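Local coordinates for protein alpha,alpha-trehalose-phosphate synthase (UDP-forming) (Burkholderia multivorans, PDB 5UOF) that belongs to glycosyltransferase family 20 and has a GT-B architecture, in which two Rossmann-like domains face each other across a cleft, at residues A286-L291 and N332-Q337; E322-E327 and I343-R348; G407-N412 and L423-S428. All blocks are in the same frame, centred on the assembly; numbering follows the deposited sequence. Where two conformers were deposited one is given.

Interaction 1 (A286-L291 and N332-Q337)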
loop_
_atom_site.group_PDB
_atom_site.type_symbol
_atom_site.label_atom_id
_atom_site.label_comp_id
_atom_site.label_asym_id
_atom_site.label_seq_id
_atom_site.Cartn_x
_atom_site.Cartn_y
_atom_site.Cartn_z
ATOM N N ALA A 286 20.330 3.193 9.982
ATOM C CA ALA A 286 20.335 2.211 11.059
ATOM C C ALA A 286 21.754 1.829 11.454
ATOM O O ALA A 286 22.014 1.563 12.629
ATOM C CB ALA A 286 19.537 0.977 10.652
ATOM N N PHE A 287 22.681 1.788 10.490
ATOM C CA PHE A 287 24.083 1.559 10.831
ATOM C C PHE A 287 24.623 2.714 11.663
ATOM O O PHE A 287 25.347 2.506 12.645
ATOM C CB PHE A 287 24.894 1.377 9.546
ATOM C CG PHE A 287 26.340 1.029 9.774
ATOM C CD1 PHE A 287 26.696 -0.196 10.310
ATOM C CD2 PHE A 287 27.346 1.927 9.435
ATOM C CE1 PHE A 287 28.042 -0.516 10.519
ATOM C CE2 PHE A 287 28.683 1.605 9.628
ATOM C CZ PHE A 287 29.030 0.393 10.179
ATOM N N GLU A 288 24.273 3.943 11.279
ATOM C CA GLU A 288 24.638 5.114 12.067
ATOM C C GLU A 288 24.107 5.000 13.490
ATOM O O GLU A 288 24.835 5.241 14.456
ATOM C CB GLU A 288 24.079 6.369 11.397
ATOM C CG GLU A 288 24.293 7.643 12.196
ATOM C CD GLU A 288 23.463 8.807 11.676
ATOM O OE1 GLU A 288 22.576 8.587 10.812
ATOM O OE2 GLU A 288 23.702 9.944 12.138
ATOM N N ARG A 289 22.833 4.622 13.626
ATOM C CA ARG A 289 22.211 4.500 14.938
ATOM C C ARG A 289 22.909 3.435 15.769
ATOM O O ARG A 289 23.118 3.615 16.968
ATOM C CB ARG A 289 20.725 4.175 14.776
ATOM C CG ARG A 289 19.938 4.156 16.065
ATOM C CD ARG A 289 18.426 4.243 15.795
ATOM N NE ARG A 289 18.032 5.516 15.191
ATOM C CZ ARG A 289 16.770 5.918 15.043
ATOM N NH1 ARG A 289 15.769 5.147 15.448
ATOM N NH2 ARG A 289 16.503 7.090 14.488
ATOM N N MET A 290 23.302 2.323 15.147
ATOM C CA MET A 290 24.028 1.309 15.900
ATOM C C MET A 290 25.348 1.860 16.431
ATOM O O MET A 290 25.705 1.626 17.588
ATOM C CB MET A 290 24.265 0.077 15.029
ATOM C CG MET A 290 24.687 -1.134 15.839
ATOM S SD MET A 290 25.836 -2.144 14.906
ATOM C CE MET A 290 27.288 -1.091 14.900
ATOM N N LEU A 291 26.084 2.604 15.600
ATOM C CA LEU A 291 27.362 3.154 16.042
ATOM C C LEU A 291 27.181 4.169 17.159
ATOM O O LEU A 291 28.057 4.303 18.025
ATOM C CB LEU A 291 28.092 3.803 14.868
ATOM C CG LEU A 291 28.544 2.866 13.750
ATOM C CD1 LEU A 291 29.126 3.707 12.632
ATOM C CD2 LEU A 291 29.576 1.854 14.272
ATOM N N ASN A 332 29.808 9.412 7.621
ATOM C CA ASN A 332 31.264 9.395 7.699
ATOM C C ASN A 332 31.794 10.664 8.363
ATOM O O ASN A 332 32.739 10.605 9.154
ATOM C CB ASN A 332 31.853 9.184 6.296
ATOM C CG ASN A 332 31.619 7.765 5.794
ATOM O OD1 ASN A 332 31.507 6.832 6.597
ATOM N ND2 ASN A 332 31.501 7.595 4.470
ATOM N N GLY A 333 31.178 11.818 8.096
ATOM C CA GLY A 333 31.611 13.021 8.785
ATOM C C GLY A 333 31.428 12.911 10.287
ATOM O O GLY A 333 32.237 13.433 11.061
ATOM N N ARG A 334 30.378 12.208 10.714
ATOM C CA ARG A 334 30.090 12.080 12.138
ATOM C C ARG A 334 31.091 11.167 12.836
ATOM O O ARG A 334 31.575 11.492 13.928
ATOM C CB ARG A 334 28.671 11.553 12.335
ATOM C CG ARG A 334 28.261 11.438 13.806
ATOM C CD ARG A 334 26.793 11.051 13.955
ATOM N NE ARG A 334 26.467 10.922 15.375
ATOM C CZ ARG A 334 25.347 10.388 15.852
ATOM N NH1 ARG A 334 24.425 9.919 15.025
ATOM N NH2 ARG A 334 25.164 10.314 17.167
ATOM N N PHE A 335 31.412 10.019 12.227
ATOM C CA PHE A 335 32.113 8.954 12.931
ATOM C C PHE A 335 33.523 8.666 12.434
ATOM O O PHE A 335 34.252 7.939 13.119
ATOM C CB PHE A 335 31.300 7.649 12.861
ATOM C CG PHE A 335 30.038 7.674 13.685
ATOM C CD1 PHE A 335 30.095 7.888 15.058
ATOM C CD2 PHE A 335 28.802 7.486 13.086
ATOM C CE1 PHE A 335 28.936 7.921 15.819
ATOM C CE2 PHE A 335 27.638 7.516 13.842
ATOM C CZ PHE A 335 27.710 7.727 15.212
ATOM N N SER A 336 33.938 9.181 11.276
ATOM C CA SER A 336 35.203 8.707 10.721
ATOM C C SER A 336 36.389 9.126 11.580
ATOM O O SER A 336 36.349 10.122 12.311
ATOM C CB SER A 336 35.415 9.202 9.287
ATOM O OG SER A 336 35.477 10.606 9.225
ATOM N N GLN A 337 37.451 8.334 11.488
ATOM C CA GLN A 337 38.715 8.631 12.136
ATOM C C GLN A 337 39.826 8.516 11.095
ATOM O O GLN A 337 39.596 8.125 9.944
ATOM C CB GLN A 337 38.955 7.700 13.340
ATOM C CG GLN A 337 37.860 7.787 14.421
ATOM C CD GLN A 337 37.809 9.145 15.135
ATOM O OE1 GLN A 337 38.767 9.925 15.096
ATOM N NE2 GLN A 337 36.686 9.427 15.791
#

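Interaction 2 (E322-E327 and I343-R348)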
loop_
_atom_site.group_PDB
_atom_site.type_symbol
_atom_site.label_atom_id
_atom_site.label_comp_id
_atom_site.label_asym_id
_atom_site.label_seq_id
_atom_site.Cartn_x
_atom_site.Cartn_y
_atom_site.Cartn_z
ATOM N N GLU A 322 22.344 10.683 -5.328
ATOM C CA GLU A 322 22.656 11.934 -4.641
ATOM C C GLU A 322 22.249 11.865 -3.175
ATOM O O GLU A 322 22.999 12.294 -2.288
ATOM C CB GLU A 322 21.963 13.111 -5.333
ATOM C CG GLU A 322 22.002 14.390 -4.510
ATOM C CD GLU A 322 21.687 15.630 -5.327
ATOM O OE1 GLU A 322 22.009 15.650 -6.533
ATOM O OE2 GLU A 322 21.118 16.586 -4.760
ATOM N N THR A 323 21.063 11.311 -2.903
ATOM C CA THR A 323 20.597 11.182 -1.530
ATOM C C THR A 323 21.539 10.313 -0.712
ATOM O O THR A 323 21.890 10.670 0.419
ATOM C CB THR A 323 19.185 10.605 -1.515
ATOM O OG1 THR A 323 18.291 11.514 -2.175
ATOM C CG2 THR A 323 18.720 10.408 -0.102
ATOM N N LEU A 324 21.985 9.182 -1.283
ATOM C CA LEU A 324 22.841 8.258 -0.540
ATOM C C LEU A 324 24.238 8.822 -0.345
ATOM O O LEU A 324 24.867 8.589 0.694
ATOM C CB LEU A 324 22.927 6.911 -1.256
ATOM C CG LEU A 324 21.643 6.094 -1.313
ATOM C CD1 LEU A 324 21.926 4.774 -2.020
ATOM C CD2 LEU A 324 21.115 5.852 0.103
ATOM N N GLU A 325 24.758 9.539 -1.345
ATOM C CA GLU A 325 26.048 10.192 -1.159
ATOM C C GLU A 325 25.987 11.202 -0.021
ATOM O O GLU A 325 26.924 11.302 0.776
ATOM C CB GLU A 325 26.500 10.847 -2.469
ATOM C CG GLU A 325 26.959 9.805 -3.484
ATOM C CD GLU A 325 27.154 10.326 -4.901
ATOM O OE1 GLU A 325 27.756 9.576 -5.700
ATOM O OE2 GLU A 325 26.705 11.446 -5.232
ATOM N N GLY A 326 24.877 11.936 0.091
ATOM C CA GLY A 326 24.733 12.868 1.199
ATOM C C GLY A 326 24.662 12.164 2.542
ATOM O O GLY A 326 25.256 12.622 3.524
ATOM N N GLU A 327 23.935 11.043 2.603
ATOM C CA GLU A 327 23.835 10.283 3.848
ATOM C C GLU A 327 25.182 9.681 4.237
ATOM O O GLU A 327 25.605 9.773 5.397
ATOM C CB GLU A 327 22.768 9.191 3.718
ATOM C CG GLU A 327 21.337 9.685 3.874
ATOM C CD GLU A 327 21.111 10.392 5.196
ATOM O OE1 GLU A 327 21.164 11.637 5.229
ATOM O OE2 GLU A 327 20.912 9.700 6.213
ATOM N N ILE A 343 31.361 4.014 6.343
ATOM C CA ILE A 343 30.548 3.514 5.236
ATOM C C ILE A 343 31.347 3.683 3.954
ATOM O O ILE A 343 31.618 4.814 3.523
ATOM C CB ILE A 343 29.194 4.227 5.122
ATOM C CG1 ILE A 343 28.351 3.981 6.373
ATOM C CG2 ILE A 343 28.433 3.702 3.886
ATOM C CD1 ILE A 343 26.966 4.664 6.304
ATOM N N GLN A 344 31.734 2.562 3.351
ATOM C CA GLN A 344 32.287 2.566 1.999
ATOM C C GLN A 344 31.135 2.366 1.027
ATOM O O GLN A 344 30.497 1.310 1.029
ATOM C CB GLN A 344 33.329 1.464 1.827
ATOM C CG GLN A 344 34.487 1.600 2.783
ATOM C CD GLN A 344 35.427 0.413 2.711
ATOM O OE1 GLN A 344 35.699 -0.243 3.727
ATOM N NE2 GLN A 344 35.927 0.128 1.510
ATOM N N TYR A 345 30.859 3.377 0.212
ATOM C CA TYR A 345 29.717 3.357 -0.691
ATOM C C TYR A 345 30.264 3.375 -2.111
ATOM O O TYR A 345 30.848 4.375 -2.553
ATOM C CB TYR A 345 28.778 4.532 -0.405
ATOM C CG TYR A 345 27.710 4.721 -1.438
ATOM C CD1 TYR A 345 27.066 3.633 -2.008
ATOM C CD2 TYR A 345 27.351 5.995 -1.856
ATOM C CE1 TYR A 345 26.101 3.808 -2.973
ATOM C CE2 TYR A 345 26.387 6.177 -2.815
ATOM C CZ TYR A 345 25.767 5.083 -3.363
ATOM O OH TYR A 345 24.816 5.270 -4.323
ATOM N N LEU A 346 30.093 2.252 -2.814
ATOM C CA LEU A 346 30.790 1.969 -4.065
ATOM C C LEU A 346 29.762 1.824 -5.176
ATOM O O LEU A 346 29.018 0.839 -5.211
ATOM C CB LEU A 346 31.623 0.693 -3.926
ATOM C CG LEU A 346 32.768 0.844 -2.919
ATOM C CD1 LEU A 346 33.307 -0.518 -2.488
ATOM C CD2 LEU A 346 33.868 1.701 -3.541
ATOM N N ASN A 347 29.743 2.798 -6.088
ATOM C CA ASN A 347 28.847 2.791 -7.244
ATOM C C ASN A 347 29.550 2.071 -8.395
ATOM O O ASN A 347 29.917 2.660 -9.414
ATOM C CB ASN A 347 28.471 4.217 -7.627
ATOM C CG ASN A 347 27.644 4.905 -6.566
ATOM O OD1 ASN A 347 28.096 5.853 -5.915
ATOM N ND2 ASN A 347 26.422 4.432 -6.384
ATOM N N ARG A 348 29.749 0.765 -8.200
ATOM C CA ARG A 348 30.655 -0.025 -9.018
ATOM C C ARG A 348 30.078 -1.411 -9.266
ATOM O O ARG A 348 29.356 -1.967 -8.432
ATOM C CB ARG A 348 32.031 -0.216 -8.344
ATOM C CG ARG A 348 32.678 1.042 -7.813
ATOM C CD ARG A 348 33.395 1.800 -8.915
ATOM N NE ARG A 348 33.935 3.067 -8.431
ATOM C CZ ARG A 348 33.411 4.257 -8.712
ATOM N NH1 ARG A 348 32.336 4.350 -9.488
ATOM N NH2 ARG A 348 33.962 5.357 -8.215
#

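Interaction 3 (G407-N412 and L423-S428)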
loop_
_atom_site.group_PDB
_atom_site.type_symbol
_atom_site.label_atom_id
_atom_site.label_comp_id
_atom_site.label_asym_id
_atom_site.label_seq_id
_atom_site.Cartn_x
_atom_site.Cartn_y
_atom_site.Cartn_z
ATOM N N GLY A 407 16.281 -18.586 9.567
ATOM C CA GLY A 407 17.426 -18.353 10.433
ATOM C C GLY A 407 17.984 -16.948 10.366
ATOM O O GLY A 407 18.890 -16.608 11.129
ATOM N N ALA A 408 17.490 -16.120 9.447
ATOM C CA ALA A 408 17.884 -14.719 9.443
ATOM C C ALA A 408 17.353 -14.017 10.681
ATOM O O ALA A 408 16.370 -14.445 11.287
ATOM C CB ALA A 408 17.351 -14.003 8.196
ATOM N N LEU A 409 18.043 -12.947 11.070
ATOM C CA LEU A 409 17.466 -11.960 11.979
ATOM C C LEU A 409 16.525 -11.127 11.129
ATOM O O LEU A 409 16.970 -10.300 10.330
ATOM C CB LEU A 409 18.551 -11.108 12.631
ATOM C CG LEU A 409 19.455 -11.777 13.675
ATOM C CD1 LEU A 409 20.455 -10.764 14.244
ATOM C CD2 LEU A 409 18.624 -12.388 14.827
ATOM N N LEU A 410 15.220 -11.360 11.280
ATOM C CA LEU A 410 14.217 -10.658 10.484
ATOM C C LEU A 410 13.890 -9.317 11.119
ATOM O O LEU A 410 13.668 -9.237 12.332
ATOM C CB LEU A 410 12.945 -11.492 10.369
ATOM C CG LEU A 410 13.180 -12.828 9.670
ATOM C CD1 LEU A 410 12.027 -13.785 9.938
ATOM C CD2 LEU A 410 13.376 -12.601 8.163
ATOM N N VAL A 411 13.825 -8.266 10.297
ATOM C CA VAL A 411 13.562 -6.929 10.816
ATOM C C VAL A 411 12.549 -6.203 9.939
ATOM O O VAL A 411 12.343 -6.522 8.762
ATOM C CB VAL A 411 14.843 -6.080 10.930
ATOM C CG1 VAL A 411 15.817 -6.734 11.898
ATOM C CG2 VAL A 411 15.486 -5.903 9.561
ATOM N N ASN A 412 11.926 -5.206 10.537
ATOM C CA ASN A 412 11.074 -4.285 9.811
ATOM C C ASN A 412 11.912 -3.058 9.480
ATOM O O ASN A 412 12.294 -2.319 10.398
ATOM C CB ASN A 412 9.861 -3.907 10.667
ATOM C CG ASN A 412 8.853 -3.043 9.916
ATOM O OD1 ASN A 412 9.224 -2.246 9.066
ATOM N ND2 ASN A 412 7.570 -3.184 10.255
ATOM N N LEU A 423 21.713 -5.356 13.826
ATOM C CA LEU A 423 23.116 -5.273 13.433
ATOM C C LEU A 423 24.036 -5.542 14.618
ATOM O O LEU A 423 25.008 -6.303 14.508
ATOM C CB LEU A 423 23.415 -3.901 12.838
ATOM C CG LEU A 423 22.821 -3.593 11.447
ATOM C CD1 LEU A 423 23.011 -2.121 11.147
ATOM C CD2 LEU A 423 23.469 -4.446 10.355
ATOM N N GLU A 424 23.754 -4.906 15.767
ATOM C CA GLU A 424 24.594 -5.123 16.940
ATOM C C GLU A 424 24.547 -6.580 17.381
ATOM O O GLU A 424 25.583 -7.176 17.701
ATOM C CB GLU A 424 24.154 -4.201 18.078
ATOM C CG GLU A 424 25.056 -4.307 19.305
ATOM C CD GLU A 424 24.601 -3.404 20.441
ATOM O OE1 GLU A 424 23.618 -2.652 20.254
ATOM O OE2 GLU A 424 25.229 -3.453 21.521
ATOM N N ARG A 425 23.352 -7.175 17.380
ATOM C CA ARG A 425 23.217 -8.572 17.764
ATOM C C ARG A 425 23.959 -9.477 16.789
ATOM O O ARG A 425 24.655 -10.416 17.197
ATOM C CB ARG A 425 21.744 -8.959 17.816
ATOM C CG ARG A 425 21.545 -10.405 18.175
ATOM C CD ARG A 425 20.106 -10.742 18.483
ATOM N NE ARG A 425 19.965 -12.175 18.711
ATOM C CZ ARG A 425 18.807 -12.814 18.738
ATOM N NH1 ARG A 425 17.663 -12.140 18.561
ATOM N NH2 ARG A 425 18.803 -14.126 18.940
ATOM N N ALA A 426 23.828 -9.195 15.493
ATOM C CA ALA A 426 24.520 -9.986 14.477
ATOM C C ALA A 426 26.036 -9.938 14.663
ATOM O O ALA A 426 26.721 -10.963 14.543
ATOM C CB ALA A 426 24.138 -9.476 13.090
ATOM N N LEU A 427 26.579 -8.752 14.935
ATOM C CA LEU A 427 28.026 -8.606 15.023
ATOM C C LEU A 427 28.606 -9.338 16.225
ATOM O O LEU A 427 29.768 -9.752 16.187
ATOM C CB LEU A 427 28.402 -7.125 15.078
ATOM C CG LEU A 427 28.274 -6.324 13.777
ATOM C CD1 LEU A 427 28.244 -4.825 14.048
ATOM C CD2 LEU A 427 29.393 -6.705 12.773
ATOM N N SER A 428 27.842 -9.499 17.303
ATOM C CA SER A 428 28.332 -10.146 18.513
ATOM C C SER A 428 27.799 -11.561 18.694
ATOM O O SER A 428 28.063 -12.177 19.731
ATOM C CB SER A 428 27.988 -9.289 19.735
ATOM O OG SER A 428 28.831 -8.150 19.806
#

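Interaction 1 (A286-L291 and N332-Q337)
The helix through A286-L291 meets the C-terminal turn of the helix ending at F335, and the backbones come nearest at L291 and F335, whose CA atoms lie 8.1 Å apart. The ring of F335 carries the contact, packed on one face by L291 and on the other by its own neighbour R334. L291 places its CB 4.0 Å from the ring centroid and 16° off the normal, a CH-pi contact, while L291 CD1 packs on F335 CD2. Over the opposite face lies R334 CG, 3.8 Å above the ring plane. At the edge, E288 CG comes to 3.7 Å from F335 CE2. R334 runs out extended (chi1 -178°), a course that lays one face of its guanidinium, off-centre, against F335 CZ on the way to E288. There R334 NH1 gives E288 OE2 a charged hydrogen bond of 3.0 Å. OE2 lies almost in the guanidinium plane, whereas NH1 meets OE2 on the anti side of the carboxylate and 33° out of its plane. The same OE2 forms a salt bridge with R330, one helical turn before R334, so two arginines probably stabilise the negative charge of a buried glutamate. Beyond F335 the helix stops: S336 N and S336 OG approach N332 O from opposite faces of its plane, while P342 and Q298 add packing around the phenylalanine. The contact joins helices 280-293 and 314-335, which follow strands 266-271 and 301-306 of the parallel sheet, as neighbouring helices do in the Rossmann-like C-terminal domain of a GT-B fold.

Interaction 2 (E322-E327 and I343-R348)
In the beta-alpha-beta unit formed by strand 301-306, helix 314-335 and strand 343-346, Y345 on the closing strand reaches back to L324 and E325 on the helix. The two backbones are nearest at E325 and Y345, with their CA atoms 7.8 Å apart. The tyrosine ring swings out toward the helix because chi1 is 170°, which sets CG beside the carbonyl carbon. L324 crosses it at about a right angle: its CB is 3.9 Å from Y345 CE2, and its CD1 touches the phenol oxygen, Y345 OH, at 3.7 Å. E325 approaches differently, laying its CG at the ring edge, near the ring plane and 3.7 Å from Y345 CE2. Its carboxylate continues past the ring to a salt bridge with R321, one turn earlier on the same helix. The phenol is tethered by its own segment, since N347 ND2 donates a nearly straight bond (169°) of 2.7 Å to Y345 OH, in the plane of the amide. N347, the centre of an inverse gamma turn just after the strand, makes this bond from within the turn. Packing of the connecting helix on the second of two parallel strands is typical of the beta-alpha-beta crossover from which Rossmann-like sheets are built.

Interaction 3 (G407-N412 and L423-S428)
One face of the R425 guanidinium is covered by L409, whose CD2 stands 3.8 Å above the plane and is displaced toward the rim, 3.9 Å from R425 NH1. The polar end of the arginine is directed to E433, with which R425 NH2 makes a salt bridge. R437 also comes close to that nitrogen, and E433 may offset part of the like charge. The extended arginine side chain, chi1 179°, carries the guanidinium away from the helix until its face meets L409. L409 belongs to the outermost strand, within this chain, of the parallel sheet in the C-terminal GT-B domain, and helix 416-428 follows that strand and packs back on it. The other branch of the leucine settles on the helix itself: L409 CD1 lies 3.9 Å from A426 N and 4.1 Å from A426 CB. The backbones are nearest at this point, with the CA atoms of L409 and A426 7.7 Å apart. V392 of the adjacent strand touches both L409 and A426, while V411, two residues along, packs on M419 and A422 nearer the start of the helix. Just beyond the strand, N412 ND2 donates a hydrogen bond to R174 O of the second subunit.

From the N terminus, the chain passes 286-291 and then 322-327 before 332-337 closes interaction 1; 343-348 then closes interaction 2. The two loops therefore cross, both using helix 314-335, and they touch where N332 OD1 meets I343 N in a probable hydrogen bond of 2.8 Å and where F287 packs on I343. Interaction 3 follows in series, 407-412 to 423-428, as a short strand-to-helix return. Interactions 2 and 3 do not touch; their strands are, within this chain, the outermost two of one parallel sheet. Helix 280-293 touches both helix 314-335 and helix 416-428 and lies between them, with F287 CA 3.8 Å from L423 CD1.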